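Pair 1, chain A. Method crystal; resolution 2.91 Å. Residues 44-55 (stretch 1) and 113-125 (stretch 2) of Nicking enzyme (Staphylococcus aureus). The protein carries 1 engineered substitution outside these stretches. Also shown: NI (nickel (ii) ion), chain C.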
# COMPACT_ATOMS: atom_id res chain seq x y z
N LYS A 44 -3.83 -0.59 18.55
CA LYS A 44 -2.61 -1.07 17.91
C LYS A 44 -1.62 0.08 17.75
O LYS A 44 -1.90 1.21 18.15
CB LYS A 44 -2.92 -1.69 16.55
CG LYS A 44 -3.79 -2.93 16.63
CD LYS A 44 -3.07 -4.06 17.35
CE LYS A 44 -3.91 -5.33 17.36
NZ LYS A 44 -3.20 -6.45 18.04
N GLN A 45 -0.46 -0.22 17.17
CA GLN A 45 0.58 0.79 17.00
C GLN A 45 0.71 1.26 15.55
O GLN A 45 0.59 0.47 14.61
CB GLN A 45 1.92 0.28 17.53
CG GLN A 45 2.52 -0.89 16.76
CD GLN A 45 3.44 -0.44 15.64
OE1 GLN A 45 3.85 0.72 15.58
NE2 GLN A 45 3.79 -1.37 14.75
N CYS A 46 0.93 2.56 15.38
CA CYS A 46 1.11 3.17 14.07
C CYS A 46 1.73 4.54 14.23
O CYS A 46 1.17 5.41 14.91
CB CYS A 46 -0.23 3.28 13.34
SG CYS A 46 -0.10 3.96 11.67
N ASP A 47 2.88 4.75 13.61
CA ASP A 47 3.63 5.99 13.78
C ASP A 47 3.40 7.01 12.66
O ASP A 47 3.64 8.20 12.84
CB ASP A 47 5.12 5.70 13.94
CG ASP A 47 5.41 4.72 15.07
OD1 ASP A 47 5.41 5.14 16.24
OD2 ASP A 47 5.63 3.53 14.77
N TYR A 48 2.93 6.53 11.51
CA TYR A 48 2.61 7.42 10.40
C TYR A 48 1.56 6.82 9.48
O TYR A 48 1.64 5.64 9.11
CB TYR A 48 3.87 7.77 9.61
CG TYR A 48 3.66 8.84 8.57
CD1 TYR A 48 3.72 10.19 8.90
CD2 TYR A 48 3.39 8.51 7.25
CE1 TYR A 48 3.53 11.17 7.95
CE2 TYR A 48 3.20 9.49 6.28
CZ TYR A 48 3.27 10.82 6.64
OH TYR A 48 3.08 11.79 5.69
N SER A 49 0.58 7.63 9.10
CA SER A 49 -0.48 7.19 8.19
C SER A 49 -0.80 8.26 7.17
O SER A 49 -0.88 9.44 7.50
CB SER A 49 -1.74 6.81 8.97
OG SER A 49 -1.53 5.66 9.76
N GLU A 50 -0.98 7.84 5.92
CA GLU A 50 -1.32 8.76 4.84
C GLU A 50 -1.93 8.02 3.66
O GLU A 50 -1.55 6.88 3.37
CB GLU A 50 -0.08 9.53 4.39
CG GLU A 50 -0.37 10.62 3.36
CD GLU A 50 0.90 11.23 2.79
OE1 GLU A 50 2.00 10.78 3.18
OE2 GLU A 50 0.79 12.14 1.95
N ILE A 51 -2.88 8.66 2.99
CA ILE A 51 -3.45 8.12 1.76
C ILE A 51 -3.03 8.97 0.57
O ILE A 51 -3.30 10.17 0.53
CB ILE A 51 -4.98 8.06 1.82
CG1 ILE A 51 -5.43 7.10 2.91
CG2 ILE A 51 -5.53 7.62 0.47
CD1 ILE A 51 -6.93 6.89 2.95
N LEU A 52 -2.36 8.34 -0.39
CA LEU A 52 -1.85 9.05 -1.55
C LEU A 52 -2.68 8.75 -2.79
O LEU A 52 -2.96 7.59 -3.09
CB LEU A 52 -0.38 8.69 -1.78
CG LEU A 52 0.46 8.66 -0.51
CD1 LEU A 52 0.75 7.23 -0.08
CD2 LEU A 52 1.75 9.44 -0.69
N LEU A 53 -3.07 9.81 -3.50
CA LEU A 53 -3.97 9.68 -4.64
C LEU A 53 -3.26 9.95 -5.96
O LEU A 53 -2.26 10.67 -6.00
CB LEU A 53 -5.14 10.65 -4.50
CG LEU A 53 -5.93 10.61 -3.19
CD1 LEU A 53 -7.12 11.53 -3.29
CD2 LEU A 53 -6.37 9.19 -2.88
N PRO A 54 -3.78 9.38 -7.06
CA PRO A 54 -3.29 9.70 -8.40
C PRO A 54 -3.74 11.09 -8.84
O PRO A 54 -4.37 11.81 -8.05
CB PRO A 54 -3.93 8.62 -9.28
CG PRO A 54 -5.16 8.21 -8.53
CD PRO A 54 -4.78 8.30 -7.08
N ASN A 55 -3.43 11.46 -10.07
CA ASN A 55 -3.73 12.80 -10.58
C ASN A 55 -5.22 13.11 -10.64
O ASN A 55 -5.68 14.08 -10.04
CB ASN A 55 -3.10 13.00 -11.96
N GLU A 113 0.85 5.50 -11.19
CA GLU A 113 0.59 4.45 -12.18
C GLU A 113 -0.84 4.08 -12.65
O GLU A 113 -0.95 3.39 -13.66
CB GLU A 113 1.35 3.17 -11.79
CG GLU A 113 2.86 3.33 -11.78
CD GLU A 113 3.59 2.03 -11.52
OE1 GLU A 113 4.48 2.02 -10.65
OE2 GLU A 113 3.27 1.02 -12.19
N GLY A 114 -1.93 4.49 -11.98
CA GLY A 114 -1.96 5.29 -10.77
C GLY A 114 -2.97 4.76 -9.78
O GLY A 114 -4.17 4.95 -9.92
N MSE A 115 -2.46 4.07 -8.76
CA MSE A 115 -3.30 3.43 -7.76
C MSE A 115 -3.53 4.37 -6.58
O MSE A 115 -2.93 5.44 -6.50
CB MSE A 115 -2.62 2.15 -7.26
CG MSE A 115 -1.54 1.64 -8.20
SE MSE A 115 -0.37 0.31 -7.39
CE MSE A 115 -1.61 -1.18 -7.32
N ILE A 116 -4.42 3.97 -5.68
CA ILE A 116 -4.60 4.68 -4.42
C ILE A 116 -3.86 3.91 -3.34
O ILE A 116 -4.09 2.72 -3.15
CB ILE A 116 -6.08 4.81 -4.04
CG1 ILE A 116 -6.84 5.60 -5.10
CG2 ILE A 116 -6.21 5.48 -2.68
CD1 ILE A 116 -8.29 5.83 -4.76
N VAL A 117 -2.95 4.59 -2.64
CA VAL A 117 -2.09 3.93 -1.68
C VAL A 117 -2.37 4.34 -0.24
O VAL A 117 -2.29 5.52 0.10
CB VAL A 117 -0.61 4.20 -1.99
CG1 VAL A 117 0.28 3.42 -1.03
CG2 VAL A 117 -0.29 3.84 -3.43
N ASP A 118 -2.71 3.36 0.59
CA ASP A 118 -2.91 3.60 2.01
C ASP A 118 -1.61 3.28 2.74
O ASP A 118 -1.36 2.13 3.11
CB ASP A 118 -4.04 2.73 2.55
CG ASP A 118 -4.58 3.23 3.88
OD1 ASP A 118 -3.84 3.93 4.60
OD2 ASP A 118 -5.74 2.91 4.21
N LEU A 119 -0.78 4.30 2.95
CA LEU A 119 0.53 4.12 3.55
C LEU A 119 0.48 4.15 5.07
O LEU A 119 -0.04 5.10 5.67
CB LEU A 119 1.50 5.19 3.05
CG LEU A 119 2.90 5.17 3.68
CD1 LEU A 119 3.64 3.89 3.32
CD2 LEU A 119 3.69 6.39 3.26
N ASN A 120 1.02 3.11 5.70
CA ASN A 120 1.12 3.04 7.15
C ASN A 120 2.48 2.51 7.58
O ASN A 120 2.89 1.42 7.18
CB ASN A 120 0.01 2.17 7.73
CG ASN A 120 -1.37 2.61 7.28
OD1 ASN A 120 -1.97 2.00 6.40
ND2 ASN A 120 -1.88 3.68 7.89
N ILE A 121 3.18 3.28 8.41
CA ILE A 121 4.51 2.90 8.86
C ILE A 121 4.49 2.34 10.28
O ILE A 121 3.99 2.98 11.21
CB ILE A 121 5.48 4.09 8.80
CG1 ILE A 121 5.53 4.66 7.39
CG2 ILE A 121 6.86 3.66 9.25
CD1 ILE A 121 6.47 5.83 7.23
N HIS A 122 5.04 1.14 10.44
CA HIS A 122 5.07 0.47 11.74
C HIS A 122 6.41 0.61 12.44
O HIS A 122 7.44 0.81 11.79
CB HIS A 122 4.76 -1.01 11.58
CG HIS A 122 3.31 -1.31 11.35
ND1 HIS A 122 2.84 -2.59 11.14
CD2 HIS A 122 2.23 -0.50 11.30
CE1 HIS A 122 1.53 -2.55 10.98
NE2 HIS A 122 1.14 -1.29 11.06
N LYS A 123 6.36 0.47 13.76
CA LYS A 123 7.53 0.41 14.65
C LYS A 123 8.82 1.09 14.20
O LYS A 123 9.84 0.43 13.97
CB LYS A 123 7.82 -1.04 15.06
CG LYS A 123 7.85 -2.04 13.91
CD LYS A 123 8.23 -3.43 14.39
CE LYS A 123 7.23 -3.98 15.39
NZ LYS A 123 7.60 -5.35 15.83
N ILE A 124 8.79 2.42 14.09
CA ILE A 124 10.02 3.18 13.91
C ILE A 124 10.71 3.18 15.27
O ILE A 124 10.10 2.81 16.28
CB ILE A 124 9.74 4.62 13.45
CG1 ILE A 124 8.57 4.65 12.46
CG2 ILE A 124 10.98 5.22 12.80
CD1 ILE A 124 8.33 6.01 11.86
N ASN A 125 11.98 3.58 15.29
CA ASN A 125 12.80 3.55 16.51
C ASN A 125 12.99 2.13 17.03
O ASN A 125 13.33 1.94 18.20
CB ASN A 125 12.21 4.45 17.60
CG ASN A 125 11.77 5.80 17.07
OD1 ASN A 125 12.39 6.35 16.16
ND2 ASN A 125 10.69 6.33 17.63
NI NI C . 3.45 -4.41 10.52
O HOH W 1 4.26 -6.20 10.46
O HOH W 2 1.59 -4.82 11.04

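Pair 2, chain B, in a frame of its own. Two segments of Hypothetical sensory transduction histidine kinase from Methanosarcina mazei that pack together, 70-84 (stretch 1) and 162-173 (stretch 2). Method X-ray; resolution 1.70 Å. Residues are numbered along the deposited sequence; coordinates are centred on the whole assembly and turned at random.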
# COMPACT_ATOMS: atom_id res chain seq x y z
N PRO B 70 9.97 -7.13 -9.96
CA PRO B 70 9.11 -8.28 -9.72
C PRO B 70 8.21 -8.10 -8.49
O PRO B 70 7.27 -8.89 -8.34
CB PRO B 70 10.07 -9.47 -9.51
CG PRO B 70 11.45 -8.94 -9.72
CD PRO B 70 11.41 -7.39 -9.86
N GLN B 71 8.51 -7.12 -7.67
CA GLN B 71 7.68 -6.83 -6.46
C GLN B 71 6.42 -6.09 -6.87
O GLN B 71 5.56 -5.81 -6.00
CB GLN B 71 8.46 -6.06 -5.37
CG GLN B 71 8.57 -4.52 -5.60
CD GLN B 71 9.63 -4.15 -6.65
OE1 GLN B 71 10.25 -5.03 -7.33
NE2 GLN B 71 9.84 -2.83 -6.81
N LEU B 72 6.37 -5.63 -8.14
CA LEU B 72 5.15 -4.94 -8.67
C LEU B 72 4.31 -5.88 -9.49
O LEU B 72 4.83 -6.80 -10.15
CB LEU B 72 5.51 -3.75 -9.56
CG LEU B 72 6.45 -2.68 -8.93
CD1 LEU B 72 6.71 -1.55 -9.90
CD2 LEU B 72 5.85 -2.11 -7.59
N ILE B 73 2.97 -5.66 -9.49
CA ILE B 73 2.11 -6.40 -10.36
C ILE B 73 1.43 -5.51 -11.44
O ILE B 73 0.83 -6.01 -12.36
CB ILE B 73 1.04 -7.18 -9.53
CG1 ILE B 73 0.42 -8.30 -10.35
CG2 ILE B 73 -0.06 -6.21 -8.96
CD1 ILE B 73 -0.30 -9.38 -9.43
N GLY B 74 1.53 -4.20 -11.28
CA GLY B 74 0.97 -3.30 -12.24
C GLY B 74 1.76 -2.00 -12.22
O GLY B 74 2.27 -1.56 -11.19
N VAL B 75 1.83 -1.37 -13.37
CA VAL B 75 2.38 -0.01 -13.48
C VAL B 75 1.46 0.70 -14.49
O VAL B 75 1.04 0.13 -15.51
CB VAL B 75 3.83 -0.00 -14.07
CG1 VAL B 75 4.43 1.48 -14.19
CG2 VAL B 75 4.77 -0.84 -13.21
N TYR B 76 1.14 1.95 -14.16
CA TYR B 76 0.11 2.61 -14.97
C TYR B 76 0.27 4.11 -15.04
O TYR B 76 0.90 4.74 -14.18
CB TYR B 76 -1.28 2.20 -14.51
CG TYR B 76 -1.55 2.40 -13.02
CD1 TYR B 76 -2.01 3.61 -12.56
CD2 TYR B 76 -1.21 1.40 -12.09
CE1 TYR B 76 -2.26 3.83 -11.17
CE2 TYR B 76 -1.42 1.60 -10.74
CZ TYR B 76 -1.95 2.80 -10.30
OH TYR B 76 -2.16 2.93 -8.95
N LEU B 77 -0.41 4.70 -16.05
CA LEU B 77 -0.50 6.14 -16.16
C LEU B 77 -2.00 6.42 -16.41
O LEU B 77 -2.71 5.58 -17.06
CB LEU B 77 0.26 6.59 -17.43
CG LEU B 77 1.78 6.35 -17.33
CD1 LEU B 77 2.39 6.59 -18.74
CD2 LEU B 77 2.42 7.29 -16.31
N GLY B 78 -2.52 7.52 -15.86
CA GLY B 78 -3.92 7.86 -16.19
C GLY B 78 -3.94 9.39 -16.36
O GLY B 78 -3.49 10.09 -15.50
N TYR B 79 -4.41 9.89 -17.51
CA TYR B 79 -4.40 11.33 -17.81
C TYR B 79 -5.83 11.92 -17.90
O TYR B 79 -6.80 11.23 -18.20
CB TYR B 79 -3.74 11.56 -19.12
CG TYR B 79 -2.22 11.48 -19.03
CD1 TYR B 79 -1.56 10.25 -19.01
CD2 TYR B 79 -1.44 12.67 -18.97
CE1 TYR B 79 -0.13 10.22 -18.94
CE2 TYR B 79 -0.02 12.62 -18.90
CZ TYR B 79 0.58 11.39 -18.88
OH TYR B 79 1.99 11.35 -18.90
N GLU B 80 -5.90 13.20 -17.55
CA GLU B 80 -7.09 14.01 -17.82
C GLU B 80 -7.34 14.07 -19.31
O GLU B 80 -6.51 13.82 -20.16
CB GLU B 80 -6.82 15.44 -17.29
CG GLU B 80 -6.67 15.57 -15.82
CD GLU B 80 -8.01 15.40 -15.10
OE1 GLU B 80 -8.78 16.38 -15.05
OE2 GLU B 80 -8.28 14.32 -14.57
N PRO B 81 -8.57 14.43 -19.69
CA PRO B 81 -8.91 14.53 -21.11
C PRO B 81 -7.95 15.43 -21.88
O PRO B 81 -7.71 16.57 -21.47
CB PRO B 81 -10.34 15.15 -21.04
CG PRO B 81 -10.89 14.58 -19.82
CD PRO B 81 -9.71 14.66 -18.81
N ASP B 82 -7.37 14.88 -22.94
CA ASP B 82 -6.45 15.50 -23.85
C ASP B 82 -5.12 15.98 -23.24
O ASP B 82 -4.35 16.64 -23.92
CB ASP B 82 -7.15 16.66 -24.57
CG ASP B 82 -7.99 16.18 -25.73
OD1 ASP B 82 -7.70 15.13 -26.33
OD2 ASP B 82 -8.98 16.84 -26.04
N ALA B 83 -4.84 15.53 -22.02
CA ALA B 83 -3.66 16.06 -21.23
C ALA B 83 -2.32 15.41 -21.58
O ALA B 83 -1.24 15.97 -21.28
CB ALA B 83 -3.90 16.12 -19.70
N PHE B 84 -2.33 14.23 -22.23
CA PHE B 84 -1.10 13.60 -22.62
C PHE B 84 -0.58 14.19 -23.92
O PHE B 84 0.62 14.47 -24.05
CB PHE B 84 -1.29 12.07 -22.85
CG PHE B 84 -0.02 11.37 -23.28
CD1 PHE B 84 1.02 11.18 -22.31
CD2 PHE B 84 0.14 10.88 -24.55
CE1 PHE B 84 2.21 10.58 -22.70
CE2 PHE B 84 1.31 10.23 -24.98
CZ PHE B 84 2.34 10.06 -24.03
N GLU B 162 -0.15 22.45 -13.64
CA GLU B 162 -1.50 21.93 -13.47
C GLU B 162 -1.54 20.44 -13.43
O GLU B 162 -0.76 19.76 -14.13
CB GLU B 162 -2.33 22.34 -14.65
CG GLU B 162 -2.54 23.86 -14.64
CD GLU B 162 -3.43 24.31 -15.81
OE1 GLU B 162 -3.87 23.44 -16.59
OE2 GLU B 162 -3.70 25.52 -15.94
N PHE B 163 -2.47 19.94 -12.65
CA PHE B 163 -2.69 18.48 -12.64
C PHE B 163 -3.03 17.91 -14.00
O PHE B 163 -4.01 18.31 -14.64
CB PHE B 163 -3.75 18.12 -11.63
CG PHE B 163 -4.04 16.66 -11.55
CD1 PHE B 163 -3.27 15.86 -10.73
CD2 PHE B 163 -5.11 16.10 -12.26
CE1 PHE B 163 -3.58 14.48 -10.62
CE2 PHE B 163 -5.41 14.73 -12.17
CZ PHE B 163 -4.64 13.93 -11.34
N ALA B 164 -2.21 16.94 -14.51
CA ALA B 164 -2.47 16.33 -15.82
C ALA B 164 -2.92 14.85 -15.71
O ALA B 164 -3.45 14.29 -16.69
CB ALA B 164 -1.26 16.39 -16.73
N GLY B 165 -2.65 14.23 -14.57
CA GLY B 165 -2.88 12.77 -14.47
C GLY B 165 -2.03 12.24 -13.34
O GLY B 165 -1.56 12.96 -12.46
N ILE B 166 -1.92 10.92 -13.31
CA ILE B 166 -1.22 10.22 -12.23
C ILE B 166 -0.28 9.16 -12.88
O ILE B 166 -0.49 8.65 -14.03
CB ILE B 166 -2.13 9.46 -11.24
CG1 ILE B 166 -2.91 8.37 -12.01
CG2 ILE B 166 -3.09 10.45 -10.44
CD1 ILE B 166 -3.68 7.43 -11.15
N ALA B 167 0.75 8.78 -12.11
CA ALA B 167 1.54 7.59 -12.45
C ALA B 167 1.41 6.75 -11.18
O ALA B 167 1.49 7.27 -10.07
CB ALA B 167 3.04 7.92 -12.70
N GLY B 168 1.27 5.45 -11.38
CA GLY B 168 1.07 4.59 -10.23
C GLY B 168 1.67 3.23 -10.36
O GLY B 168 1.96 2.80 -11.43
N VAL B 169 1.89 2.57 -9.22
CA VAL B 169 2.24 1.15 -9.21
C VAL B 169 1.38 0.37 -8.21
O VAL B 169 0.97 0.92 -7.14
CB VAL B 169 3.73 0.93 -8.85
CG1 VAL B 169 4.63 1.77 -9.81
CG2 VAL B 169 4.00 1.41 -7.41
N ASP B 170 1.07 -0.89 -8.60
CA ASP B 170 0.32 -1.83 -7.72
C ASP B 170 1.28 -2.81 -7.13
O ASP B 170 2.08 -3.40 -7.85
CB ASP B 170 -0.73 -2.59 -8.54
CG ASP B 170 -1.92 -1.73 -8.94
OD1 ASP B 170 -2.13 -0.65 -8.37
OD2 ASP B 170 -2.70 -2.18 -9.80
N VAL B 171 1.19 -2.99 -5.82
CA VAL B 171 2.17 -3.78 -5.07
C VAL B 171 1.44 -4.94 -4.34
O VAL B 171 0.70 -4.67 -3.40
CB VAL B 171 2.86 -2.90 -4.04
CG1 VAL B 171 3.99 -3.69 -3.25
CG2 VAL B 171 3.63 -1.71 -4.81
N PRO B 172 1.66 -6.19 -4.71
CA PRO B 172 1.00 -7.33 -3.96
C PRO B 172 1.59 -7.38 -2.56
O PRO B 172 2.80 -7.10 -2.32
CB PRO B 172 1.52 -8.63 -4.67
CG PRO B 172 1.88 -8.09 -6.09
CD PRO B 172 2.36 -6.62 -5.94
N LEU B 173 0.74 -7.74 -1.61
CA LEU B 173 1.17 -7.77 -0.22
C LEU B 173 1.23 -9.17 0.39
O LEU B 173 1.48 -9.31 1.61
CB LEU B 173 0.19 -6.95 0.64
CG LEU B 173 0.13 -5.46 0.29
CD1 LEU B 173 -1.12 -4.73 0.90
CD2 LEU B 173 1.47 -4.83 0.66
O HOH W 3 5.32 -6.71 -3.49

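Both pairs are two antiparallel strands joined by backbone hydrogen bonds. The strand axes run at 168° in pair 1 and 165° in pair 2, with closest approaches of 4.7 and 4.6 Å. Fourteen central residues superpose with an RMSD of 0.7 Å. The buried areas are similar, 889 and 913 Å².

The two central rungs of the ladder match. In pair 1, Glu A50 N bonds Leu A119 O at 2.9 Å, and Leu A119 N bonds Glu A50 O at 2.7 Å. The matched rung in pair 2 joins Tyr B76 N to Gly B168 O at 3.0 Å and Gly B168 N to Tyr B76 O at 2.9 Å. One rung along, Leu A52 and Val A117 match Gly B78 and Ile B166, again with two bonds each.

The face carrying Glu A50, Leu A52, Val A117 and Leu A119 differs most. In pair 1, the side chain of Leu A52 lies on this face and its end leans over the partner strand: its CD1 lies 3.8 Å from Val A117 CB and 3.8 Å from Leu A119 CB. Gly B78 takes the Leu A52 position and Gly B168 the Leu A119 position, so neither leucine has a side-chain equivalent. Tyr B76, matched to Glu A50, supplies the bulk instead. Its chi1 is p, whereas that of Glu A50 is t, and its ring lies over Gly B168, with Gly B168 CA 3.7 Å from the ring centroid. A CB on Gly B168 would clash with Tyr B76 CZ. At the ring edge, Tyr B76 CE1 meets Ile B166 CD1 at 3.9 Å. Glu A50 instead accepts a hydrogen bond within its own stretch, from Tyr A48 OH to Glu A50 OE1 at 2.9 Å. Tyr A48 matches Gly B74, and Ile A121 matches Asp B170. Tyr A48 CB packs on Ile A121 CD1 at 4.0 Å; Gly B74 has no side chain to do so.

On the other face, Ser A49 and Asn A120 match Val B75 and Val B169. The first pair is polar; the second is apolar, with Val B75 CG2 4.3 Å from Val B169 CG1. Ile A51 and Asp A118 match Leu B77 and Ala B167. Ile A51 CG1 lies 3.9 Å from Asp A118 OD1, whereas Leu B77 CD2 rests 3.7 Å from Ala B167 CB.

Ile A116 matches Gly B165. Leu A53 CD2 touches Ile A116 CG2 at 3.7 Å. In pair 2 the backbones come closer: Tyr B79 CA is 3.9 Å from Gly B165 CA. A CB on Gly B165 would clash with Gly B78 O and Tyr B79 CA. Pro A54 matches Glu B80. Glu B80 N donates to Ala B164 O at 2.8 Å. Pro A54 has no N-H to give; its CD packs on Ile A116 CG1 at 3.9 Å.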